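Local coordinates for multidrug resistance protein (Vibrio cholerae, PDB 1YC9), which forms a trimeric outer membrane channel of the outer membrane factor family and probably exports drugs in multidrug efflux, at residues Q282-Q296 with N308-P320. The protein carries 1 engineered substitution. Sequence-based numbering, arbitrary orientation. Where two conformers were deposited one is given.
Sequences QFYPDVTLSAFIGYQ and NDAGAIGPAIYLP. With BOG (octyl beta-D-glucopyranoside), chain B.
D286 and Y318 open a run of backbone hydrogen bonds between antiparallel strands 286-296 and 309-320. D286 N to Y318 O is 2.7 Å, and Y318 N bonds back to D286 O. The same two-way pairing joins T288 with A316, S290 with G314, F292 with A312 and G294 with A310. Q296 N to N308 O, 3.0 Å, adds a single bond. At the D286 end of the hairpin, one water donates to both F283 O, ahead of strand 286-296, and P320 O.

On the face with D286, T288 and S290, the F292 ring packs across strand 309-320. Its chi1 of 84° sets CG between the backbone N and carbonyl carbon and lays the ring over that strand. G311 CA sits 3.9 Å from the F292 ring centroid, over the face, as a CH-pi contact. F292 CE2 meets A312 CB at 3.7 Å. Further along, Q296 OE1 lies 3.4 Å from A310 CB.

V287, L289, A291 and I293 point to the other face. I317 CD1 touches P285 CB, 3.5 Å away, and V287 CG2. L289 CD1 and A291 CB both touch I313 CG1. Octyl glucoside lies beside Y295 and D309, with Y295 CE2 3.5 Å from the detergent's O5.

D286 also forms a salt bridge with K117, and D309 one with K84 of a second subunit. Strand 286-298 pairs on its other side with 98-111, and strand 309-322 continues the sheet into that subunit. This is a beta hairpin of the trimeric outer membrane factor barrel, to which each chain gives four strands.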
loop_
_atom_site.group_PDB
_atom_site.type_symbol
_atom_site.label_atom_id
_atom_site.label_comp_id
_atom_site.label_asym_id
_atom_site.label_seq_id
_atom_site.Cartn_x
_atom_site.Cartn_y
_atom_site.Cartn_z
ATOM N N GLN A 282 -24.006 -26.389 0.107
ATOM C CA GLN A 282 -24.190 -26.490 -1.333
ATOM C C GLN A 282 -24.173 -27.922 -1.861
ATOM O O GLN A 282 -24.651 -28.184 -2.946
ATOM C CB GLN A 282 -23.151 -25.624 -2.071
ATOM C CG GLN A 282 -23.480 -24.149 -2.000
ATOM C CD GLN A 282 -22.423 -23.273 -2.635
ATOM O OE1 GLN A 282 -21.248 -23.701 -2.839
ATOM N NE2 GLN A 282 -22.812 -22.058 -2.958
ATOM N N PHE A 283 -23.633 -28.848 -1.081
ATOM C CA PHE A 283 -23.713 -30.253 -1.421
ATOM C C PHE A 283 -25.091 -30.889 -1.193
ATOM O O PHE A 283 -25.391 -31.943 -1.759
ATOM C CB PHE A 283 -22.661 -31.028 -0.647
ATOM C CG PHE A 283 -21.226 -30.794 -1.124
ATOM C CD1 PHE A 283 -20.466 -29.789 -0.585
ATOM C CD2 PHE A 283 -20.653 -31.620 -2.114
ATOM C CE1 PHE A 283 -19.159 -29.569 -0.993
ATOM C CE2 PHE A 283 -19.356 -31.427 -2.511
ATOM C CZ PHE A 283 -18.597 -30.407 -1.940
ATOM N N TYR A 284 -25.938 -30.217 -0.412
ATOM C CA TYR A 284 -27.229 -30.716 -0.018
ATOM C C TYR A 284 -28.343 -30.223 -0.944
ATOM O O TYR A 284 -28.123 -29.286 -1.716
ATOM C CB TYR A 284 -27.514 -30.301 1.433
ATOM C CG TYR A 284 -26.635 -31.056 2.392
ATOM C CD1 TYR A 284 -25.310 -30.712 2.555
ATOM C CD2 TYR A 284 -27.155 -32.139 3.155
ATOM C CE1 TYR A 284 -24.489 -31.407 3.430
ATOM C CE2 TYR A 284 -26.336 -32.851 4.027
ATOM C CZ TYR A 284 -25.004 -32.462 4.170
ATOM O OH TYR A 284 -24.134 -33.127 5.015
ATOM N N PRO A 285 -29.472 -30.917 -0.925
ATOM C CA PRO A 285 -30.563 -30.561 -1.822
ATOM C C PRO A 285 -31.058 -29.140 -1.576
ATOM O O PRO A 285 -31.153 -28.722 -0.446
ATOM C CB PRO A 285 -31.631 -31.595 -1.533
ATOM C CG PRO A 285 -31.008 -32.720 -0.701
ATOM C CD PRO A 285 -29.765 -32.140 -0.127
ATOM N N ASP A 286 -31.272 -28.393 -2.630
ATOM C CA ASP A 286 -31.910 -27.095 -2.518
ATOM C C ASP A 286 -33.404 -27.176 -2.814
ATOM O O ASP A 286 -33.798 -27.610 -3.880
ATOM C CB ASP A 286 -31.236 -26.194 -3.516
ATOM C CG ASP A 286 -31.267 -24.802 -3.081
ATOM O OD1 ASP A 286 -30.214 -24.093 -3.157
ATOM O OD2 ASP A 286 -32.353 -24.379 -2.589
ATOM N N VAL A 287 -34.267 -26.732 -1.859
ATOM C CA VAL A 287 -35.694 -26.872 -2.012
ATOM C C VAL A 287 -36.287 -25.443 -2.120
ATOM O O VAL A 287 -35.949 -24.579 -1.308
ATOM C CB VAL A 287 -36.372 -27.609 -0.863
ATOM C CG1 VAL A 287 -37.883 -27.755 -1.148
ATOM C CG2 VAL A 287 -35.744 -28.972 -0.649
ATOM N N THR A 288 -37.053 -25.216 -3.178
ATOM C CA THR A 288 -37.570 -23.882 -3.493
ATOM C C THR A 288 -39.073 -24.029 -3.638
ATOM O O THR A 288 -39.626 -25.159 -3.634
ATOM C CB THR A 288 -36.911 -23.310 -4.745
ATOM O OG1 THR A 288 -36.992 -24.313 -5.756
ATOM C CG2 THR A 288 -35.416 -23.074 -4.540
ATOM N N LEU A 289 -39.773 -22.904 -3.590
ATOM C CA LEU A 289 -41.175 -22.878 -3.819
ATOM C C LEU A 289 -41.414 -21.741 -4.830
ATOM O O LEU A 289 -40.799 -20.653 -4.715
ATOM C CB LEU A 289 -41.903 -22.562 -2.532
ATOM C CG LEU A 289 -43.417 -22.519 -2.561
ATOM C CD1 LEU A 289 -44.093 -23.847 -2.696
ATOM C CD2 LEU A 289 -43.818 -21.927 -1.165
ATOM N N SER A 290 -42.231 -22.031 -5.834
ATOM C CA SER A 290 -42.589 -21.044 -6.865
ATOM C C SER A 290 -44.079 -21.059 -7.035
ATOM O O SER A 290 -44.758 -22.069 -6.832
ATOM C CB SER A 290 -41.954 -21.421 -8.259
ATOM O OG SER A 290 -40.568 -21.237 -8.111
ATOM N N ALA A 291 -44.611 -19.934 -7.477
ATOM C CA ALA A 291 -45.987 -19.853 -7.749
ATOM C C ALA A 291 -46.248 -18.676 -8.699
ATOM O O ALA A 291 -45.456 -17.735 -8.770
ATOM C CB ALA A 291 -46.822 -19.684 -6.434
ATOM N N PHE A 292 -47.365 -18.766 -9.384
ATOM C CA PHE A 292 -47.879 -17.628 -10.142
ATOM C C PHE A 292 -49.343 -17.678 -10.262
ATOM O O PHE A 292 -49.974 -18.723 -10.081
ATOM C CB PHE A 292 -47.204 -17.584 -11.563
ATOM C CG PHE A 292 -47.836 -18.437 -12.572
ATOM C CD1 PHE A 292 -48.816 -17.918 -13.453
ATOM C CD2 PHE A 292 -47.459 -19.755 -12.728
ATOM C CE1 PHE A 292 -49.408 -18.714 -14.404
ATOM C CE2 PHE A 292 -48.009 -20.514 -13.722
ATOM C CZ PHE A 292 -48.981 -20.046 -14.520
ATOM N N ILE A 293 -49.947 -16.520 -10.581
ATOM C CA ILE A 293 -51.324 -16.444 -10.866
ATOM C C ILE A 293 -51.498 -15.315 -11.847
ATOM O O ILE A 293 -50.810 -14.345 -11.755
ATOM C CB ILE A 293 -52.156 -16.083 -9.563
ATOM C CG1 ILE A 293 -53.649 -16.230 -9.800
ATOM C CG2 ILE A 293 -51.760 -14.736 -9.058
ATOM C CD1 ILE A 293 -54.175 -17.560 -10.309
ATOM N N GLY A 294 -52.428 -15.474 -12.715
ATOM C CA GLY A 294 -52.709 -14.459 -13.742
ATOM C C GLY A 294 -53.559 -14.968 -14.867
ATOM O O GLY A 294 -54.463 -15.765 -14.739
ATOM N N TYR A 295 -53.328 -14.365 -16.052
ATOM C CA TYR A 295 -54.077 -14.566 -17.237
ATOM C C TYR A 295 -53.103 -14.868 -18.419
ATOM O O TYR A 295 -52.007 -14.329 -18.454
ATOM C CB TYR A 295 -54.695 -13.260 -17.646
ATOM C CG TYR A 295 -55.564 -12.654 -16.518
ATOM C CD1 TYR A 295 -55.010 -11.741 -15.639
ATOM C CD2 TYR A 295 -56.883 -12.995 -16.404
ATOM C CE1 TYR A 295 -55.781 -11.153 -14.653
ATOM C CE2 TYR A 295 -57.687 -12.384 -15.421
ATOM C CZ TYR A 295 -57.110 -11.479 -14.583
ATOM O OH TYR A 295 -57.819 -10.851 -13.602
ATOM N N GLN A 296 -53.539 -15.780 -19.238
ATOM C CA GLN A 296 -52.845 -16.166 -20.487
ATOM C C GLN A 296 -53.924 -16.397 -21.510
ATOM O O GLN A 296 -54.906 -17.110 -21.296
ATOM C CB GLN A 296 -51.996 -17.421 -20.245
ATOM C CG GLN A 296 -50.882 -17.250 -19.260
ATOM C CD GLN A 296 -50.235 -18.564 -18.867
ATOM O OE1 GLN A 296 -50.853 -19.612 -18.987
ATOM N NE2 GLN A 296 -48.989 -18.502 -18.468
ATOM N N ASN A 308 -59.486 -18.176 -18.822
ATOM C CA ASN A 308 -58.126 -17.827 -19.234
ATOM C C ASN A 308 -57.258 -17.437 -18.118
ATOM O O ASN A 308 -56.142 -16.983 -18.301
ATOM C CB ASN A 308 -58.131 -16.752 -20.354
ATOM C CG ASN A 308 -58.721 -17.293 -21.639
ATOM O OD1 ASN A 308 -58.988 -18.475 -21.743
ATOM N ND2 ASN A 308 -58.890 -16.409 -22.654
ATOM N N ASP A 309 -57.732 -17.648 -16.863
ATOM C CA ASP A 309 -56.826 -17.561 -15.795
ATOM C C ASP A 309 -55.942 -18.792 -15.796
ATOM O O ASP A 309 -56.303 -19.856 -16.286
ATOM C CB ASP A 309 -57.528 -17.471 -14.410
ATOM C CG ASP A 309 -58.567 -18.469 -14.200
ATOM O OD1 ASP A 309 -59.225 -19.043 -15.074
ATOM O OD2 ASP A 309 -58.931 -18.684 -12.970
ATOM N N ALA A 310 -54.771 -18.593 -15.254
ATOM C CA ALA A 310 -53.753 -19.659 -15.105
ATOM C C ALA A 310 -52.990 -19.417 -13.830
ATOM O O ALA A 310 -52.719 -18.319 -13.423
ATOM C CB ALA A 310 -52.794 -19.693 -16.252
ATOM N N GLY A 311 -52.537 -20.501 -13.221
ATOM C CA GLY A 311 -51.798 -20.385 -12.013
ATOM C C GLY A 311 -51.144 -21.698 -11.654
ATOM O O GLY A 311 -51.521 -22.725 -12.197
ATOM N N ALA A 312 -50.191 -21.589 -10.797
ATOM C CA ALA A 312 -49.501 -22.748 -10.264
ATOM C C ALA A 312 -48.785 -22.500 -8.969
ATOM O O ALA A 312 -48.375 -21.402 -8.665
ATOM C CB ALA A 312 -48.510 -23.261 -11.350
ATOM N N ILE A 313 -48.609 -23.562 -8.168
ATOM C CA ILE A 313 -47.786 -23.505 -7.035
ATOM C C ILE A 313 -47.098 -24.849 -6.865
ATOM O O ILE A 313 -47.735 -25.878 -7.011
ATOM C CB ILE A 313 -48.611 -23.229 -5.707
ATOM C CG1 ILE A 313 -47.662 -23.135 -4.565
ATOM C CG2 ILE A 313 -49.731 -24.141 -5.579
ATOM C CD1 ILE A 313 -48.207 -22.352 -3.418
ATOM N N GLY A 314 -45.871 -24.800 -6.426
ATOM C CA GLY A 314 -45.226 -26.020 -5.949
ATOM C C GLY A 314 -43.775 -25.944 -5.608
ATOM O O GLY A 314 -43.038 -25.039 -6.006
ATOM N N PRO A 315 -43.360 -26.899 -4.802
ATOM C CA PRO A 315 -41.960 -27.011 -4.428
ATOM C C PRO A 315 -41.160 -27.693 -5.567
ATOM O O PRO A 315 -41.761 -28.463 -6.353
ATOM C CB PRO A 315 -42.027 -27.870 -3.172
ATOM C CG PRO A 315 -43.147 -28.739 -3.408
ATOM C CD PRO A 315 -44.187 -27.937 -4.150
ATOM N N ALA A 316 -39.887 -27.345 -5.677
ATOM C CA ALA A 316 -38.929 -28.049 -6.578
ATOM C C ALA A 316 -37.721 -28.384 -5.705
ATOM O O ALA A 316 -37.415 -27.693 -4.735
ATOM C CB ALA A 316 -38.542 -27.191 -7.734
ATOM N N ILE A 317 -36.980 -29.444 -6.033
ATOM C CA ILE A 317 -35.772 -29.735 -5.272
ATOM C C ILE A 317 -34.693 -29.991 -6.340
ATOM O O ILE A 317 -35.023 -30.479 -7.391
ATOM C CB ILE A 317 -36.016 -30.935 -4.329
ATOM C CG1 ILE A 317 -34.748 -31.342 -3.599
ATOM C CG2 ILE A 317 -36.499 -32.168 -5.096
ATOM C CD1 ILE A 317 -35.003 -32.154 -2.374
ATOM N N TYR A 318 -33.490 -29.520 -6.099
ATOM C CA TYR A 318 -32.334 -29.792 -6.939
ATOM C C TYR A 318 -31.241 -30.321 -6.031
ATOM O O TYR A 318 -30.938 -29.734 -4.997
ATOM C CB TYR A 318 -31.884 -28.544 -7.692
ATOM C CG TYR A 318 -30.757 -28.901 -8.684
ATOM C CD1 TYR A 318 -31.048 -29.637 -9.848
ATOM C CD2 TYR A 318 -29.433 -28.635 -8.386
ATOM C CE1 TYR A 318 -30.035 -30.026 -10.719
ATOM C CE2 TYR A 318 -28.409 -29.043 -9.242
ATOM C CZ TYR A 318 -28.725 -29.727 -10.409
ATOM O OH TYR A 318 -27.700 -30.112 -11.262
ATOM N N LEU A 319 -30.596 -31.419 -6.413
ATOM C CA LEU A 319 -29.520 -31.981 -5.652
ATOM C C LEU A 319 -28.369 -32.221 -6.701
ATOM O O LEU A 319 -28.540 -33.029 -7.573
ATOM C CB LEU A 319 -29.900 -33.306 -5.075
ATOM C CG LEU A 319 -28.792 -34.119 -4.435
ATOM C CD1 LEU A 319 -28.057 -33.355 -3.373
ATOM C CD2 LEU A 319 -29.220 -35.497 -3.940
ATOM N N PRO A 320 -27.271 -31.527 -6.585
ATOM C CA PRO A 320 -26.127 -31.748 -7.469
ATOM C C PRO A 320 -25.615 -33.144 -7.191
ATOM O O PRO A 320 -25.571 -33.532 -6.052
ATOM C CB PRO A 320 -25.091 -30.733 -6.986
ATOM C CG PRO A 320 -25.819 -29.797 -6.006
ATOM C CD PRO A 320 -26.998 -30.468 -5.588
HETATM C C1 BOG B . -59.595 -14.265 -12.305
HETATM O O1 BOG B . -58.434 -14.099 -11.601
HETATM C C2 BOG B . -60.873 -14.367 -11.418
HETATM O O2 BOG B . -60.627 -14.867 -10.082
HETATM C C3 BOG B . -61.999 -14.942 -12.208
HETATM O O3 BOG B . -63.224 -14.966 -11.535
HETATM C C4 BOG B . -61.987 -15.180 -13.705
HETATM O O4 BOG B . -62.790 -16.200 -14.272
HETATM C C5 BOG B . -60.589 -15.161 -14.336
HETATM O O5 BOG B . -59.510 -14.719 -13.643
HETATM C C6 BOG B . -60.483 -15.061 -15.867
HETATM O O6 BOG B . -61.042 -13.714 -16.060
HETATM C "C1'" BOG B . -57.134 -14.285 -12.153
HETATM C "C2'" BOG B . -56.188 -13.271 -11.616
HETATM C "C3'" BOG B . -56.252 -13.089 -10.099
HETATM C "C4'" BOG B . -55.164 -12.174 -9.598
HETATM C "C5'" BOG B . -55.237 -12.030 -8.102
HETATM C "C6'" BOG B . -53.993 -11.385 -7.486
HETATM C "C7'" BOG B . -54.050 -9.870 -7.430
HETATM C "C8'" BOG B . -52.909 -9.329 -6.572
HETATM O O HOH W 1 -23.991 -33.074 -3.758
#